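Local coordinates for polysaccharide biosynthesis protein CapD (Bacillus thuringiensis HD-771, PDB 6BWC), which probably acts as a short-chain dehydrogenase/reductase-type, NADP-dependent enzyme on UDP-N-acetylglucosamine in the pathway to CMP-pseudaminic acid, used in flagellin glycosylation, at residues C[233-236]-C[237-240]. The protein carries 2 engineered substitutions. Sequence-based numbering, arbitrary orientation.
Sequences VISL and NDLS. With UD1 (uridine-diphosphate-N-acetylglucosamine), chain O.
S235 caps the helix 236-251 by accepting from the backbone amides of N237 and D238. Its OG stands anti to the backbone N (chi1 152°), which turns it into the first turn. The bond from D238 N to S235 OG is nearly straight, at 3.2 Å and 167°. The one from N237 N to S235 OG is weak and bent, although its length is 2.9 Å. D238 lies alongside the cap, with OD1 3.5 Å from S235 CB. Regular helical bonding follows, as L239 N donates to S235 O and S240 N to L236 O.

L236 leads from the cap to the sugar nucleotide. Its CB lies beside N237 N, a neighbour along the chain. CG is anti to the backbone N (chi1 -178°), and its two methyls reach the ribose of UD1. CD1 meets L239 CD2 at 3.7 Å and also approaches O4B of the ligand ribose. CD2 touches the same ribose, 3.7 Å from O3B of UD1. L239 also packs on V179 and I180 of helix 179-190 and on I331 of helix 324-333.

The strand 233-235 pairs with 201-205, so this cap joins that small sheet to the helix. The serine provides an acceptor for amides at the helix start, well for D238 and weakly for N237. L236 then gives the UDP ribose an apolar van der Waals contact.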
loop_
_atom_site.group_PDB
_atom_site.type_symbol
_atom_site.label_atom_id
_atom_site.label_comp_id
_atom_site.label_asym_id
_atom_site.label_seq_id
_atom_site.Cartn_x
_atom_site.Cartn_y
_atom_site.Cartn_z
ATOM N N VAL C 233 -14.802 15.451 -40.802
ATOM C CA VAL C 233 -15.993 15.516 -39.939
ATOM C C VAL C 233 -17.071 14.594 -40.459
ATOM O O VAL C 233 -17.240 14.441 -41.664
ATOM C CB VAL C 233 -16.520 16.955 -39.822
ATOM C CG1 VAL C 233 -17.985 17.024 -39.405
ATOM C CG2 VAL C 233 -15.661 17.703 -38.831
ATOM N N ILE C 234 -17.785 13.964 -39.529
ATOM C CA ILE C 234 -18.902 13.124 -39.886
ATOM C C ILE C 234 -20.120 13.507 -39.085
ATOM O O ILE C 234 -20.042 13.718 -37.874
ATOM C CB ILE C 234 -18.546 11.660 -39.741
ATOM C CG1 ILE C 234 -17.624 11.316 -40.919
ATOM C CG2 ILE C 234 -19.800 10.789 -39.715
ATOM C CD1 ILE C 234 -17.020 9.935 -40.873
ATOM N N SER C 235 -21.235 13.631 -39.813
ATOM C CA SER C 235 -22.541 13.828 -39.227
ATOM C C SER C 235 -23.056 12.465 -38.807
ATOM O O SER C 235 -22.832 11.461 -39.489
ATOM C CB SER C 235 -23.502 14.475 -40.221
ATOM O OG SER C 235 -24.850 14.107 -39.943
ATOM N N LEU C 236 -23.740 12.436 -37.674
ATOM C CA LEU C 236 -24.323 11.204 -37.176
ATOM C C LEU C 236 -25.629 10.939 -37.895
ATOM O O LEU C 236 -26.087 9.797 -37.927
ATOM C CB LEU C 236 -24.557 11.291 -35.664
ATOM C CG LEU C 236 -25.128 10.051 -34.973
ATOM C CD1 LEU C 236 -24.281 8.821 -35.278
ATOM C CD2 LEU C 236 -25.216 10.295 -33.483
ATOM N N ASN C 237 -26.235 11.997 -38.450
ATOM C CA ASN C 237 -27.459 11.883 -39.256
ATOM C C ASN C 237 -27.139 11.028 -40.480
ATOM O O ASN C 237 -27.758 9.994 -40.704
ATOM C CB ASN C 237 -27.998 13.287 -39.667
ATOM C CG ASN C 237 -29.541 13.359 -39.703
ATOM O OD1 ASN C 237 -30.248 12.376 -40.005
ATOM N ND2 ASN C 237 -30.070 14.540 -39.395
ATOM N N ASP C 238 -26.123 11.454 -41.229
ATOM C CA ASP C 238 -25.652 10.725 -42.415
ATOM C C ASP C 238 -25.289 9.304 -41.988
ATOM O O ASP C 238 -25.701 8.329 -42.644
ATOM C CB ASP C 238 -24.442 11.410 -43.111
ATOM C CG ASP C 238 -24.680 12.909 -43.451
ATOM O OD1 ASP C 238 -23.664 13.630 -43.622
ATOM O OD2 ASP C 238 -25.855 13.356 -43.524
ATOM N N LEU C 239 -24.563 9.181 -40.872
ATOM C CA LEU C 239 -24.092 7.873 -40.407
ATOM C C LEU C 239 -25.215 6.870 -40.139
ATOM O O LEU C 239 -25.129 5.703 -40.563
ATOM C CB LEU C 239 -23.230 8.002 -39.150
ATOM C CG LEU C 239 -22.742 6.686 -38.491
ATOM C CD1 LEU C 239 -22.083 5.723 -39.477
ATOM C CD2 LEU C 239 -21.766 7.000 -37.370
ATOM N N SER C 240 -26.248 7.315 -39.427
ATOM C CA SER C 240 -27.341 6.427 -39.073
ATOM C C SER C 240 -28.046 5.987 -40.345
ATOM O O SER C 240 -28.278 4.792 -40.528
ATOM C CB SER C 240 -28.304 7.075 -38.085
ATOM O OG SER C 240 -28.707 8.346 -38.535
HETATM C "C1'" UD1 O . -15.007 7.500 -29.224
HETATM C "C2'" UD1 O . -14.052 6.875 -28.221
HETATM C "C3'" UD1 O . -13.508 7.913 -27.241
HETATM C "C4'" UD1 O . -12.978 9.153 -27.956
HETATM C "C5'" UD1 O . -13.878 9.603 -29.123
HETATM C "C6'" UD1 O . -13.125 10.607 -30.005
HETATM C "C7'" UD1 O . -14.846 4.562 -27.940
HETATM C "C8'" UD1 O . -15.786 3.665 -27.160
HETATM N "N2'" UD1 O . -14.710 5.812 -27.485
HETATM O "O1'" UD1 O . -16.077 8.133 -28.540
HETATM O "O3'" UD1 O . -12.477 7.297 -26.443
HETATM O "O4'" UD1 O . -12.833 10.229 -27.047
HETATM O "O5'" UD1 O . -14.327 8.496 -29.933
HETATM O "O6'" UD1 O . -13.990 11.641 -30.485
HETATM O "O7'" UD1 O . -14.303 4.146 -28.962
HETATM N N1 UD1 O . -24.267 6.783 -30.456
HETATM C C2 UD1 O . -25.614 6.430 -30.773
HETATM N N3 UD1 O . -26.153 5.320 -30.243
HETATM C C4 UD1 O . -25.455 4.522 -29.411
HETATM C C5 UD1 O . -24.152 4.817 -29.093
HETATM C C6 UD1 O . -23.567 5.948 -29.641
HETATM O O2 UD1 O . -26.315 7.136 -31.520
HETATM O O4 UD1 O . -25.956 3.493 -28.930
HETATM C C1B UD1 O . -23.644 8.008 -30.999
HETATM C C2B UD1 O . -22.900 8.875 -29.981
HETATM O "O2'" UD1 O . -23.756 9.812 -29.340
HETATM C C3B UD1 O . -21.790 9.520 -30.786
HETATM C C4B UD1 O . -21.518 8.478 -31.850
HETATM O O4B UD1 O . -22.656 7.620 -31.921
HETATM O O3B UD1 O . -22.153 10.736 -31.449
HETATM C C5B UD1 O . -20.280 7.641 -31.572
HETATM O O5B UD1 O . -20.356 6.860 -30.369
HETATM P PA UD1 O . -19.097 5.896 -30.113
HETATM O O1A UD1 O . -19.350 4.879 -29.026
HETATM O O2A UD1 O . -18.529 5.365 -31.433
HETATM O O3A UD1 O . -17.851 6.863 -29.766
HETATM P PB UD1 O . -17.646 8.274 -29.000
HETATM O O1B UD1 O . -18.424 8.271 -27.700
HETATM O O2B UD1 O . -17.789 9.508 -29.883
#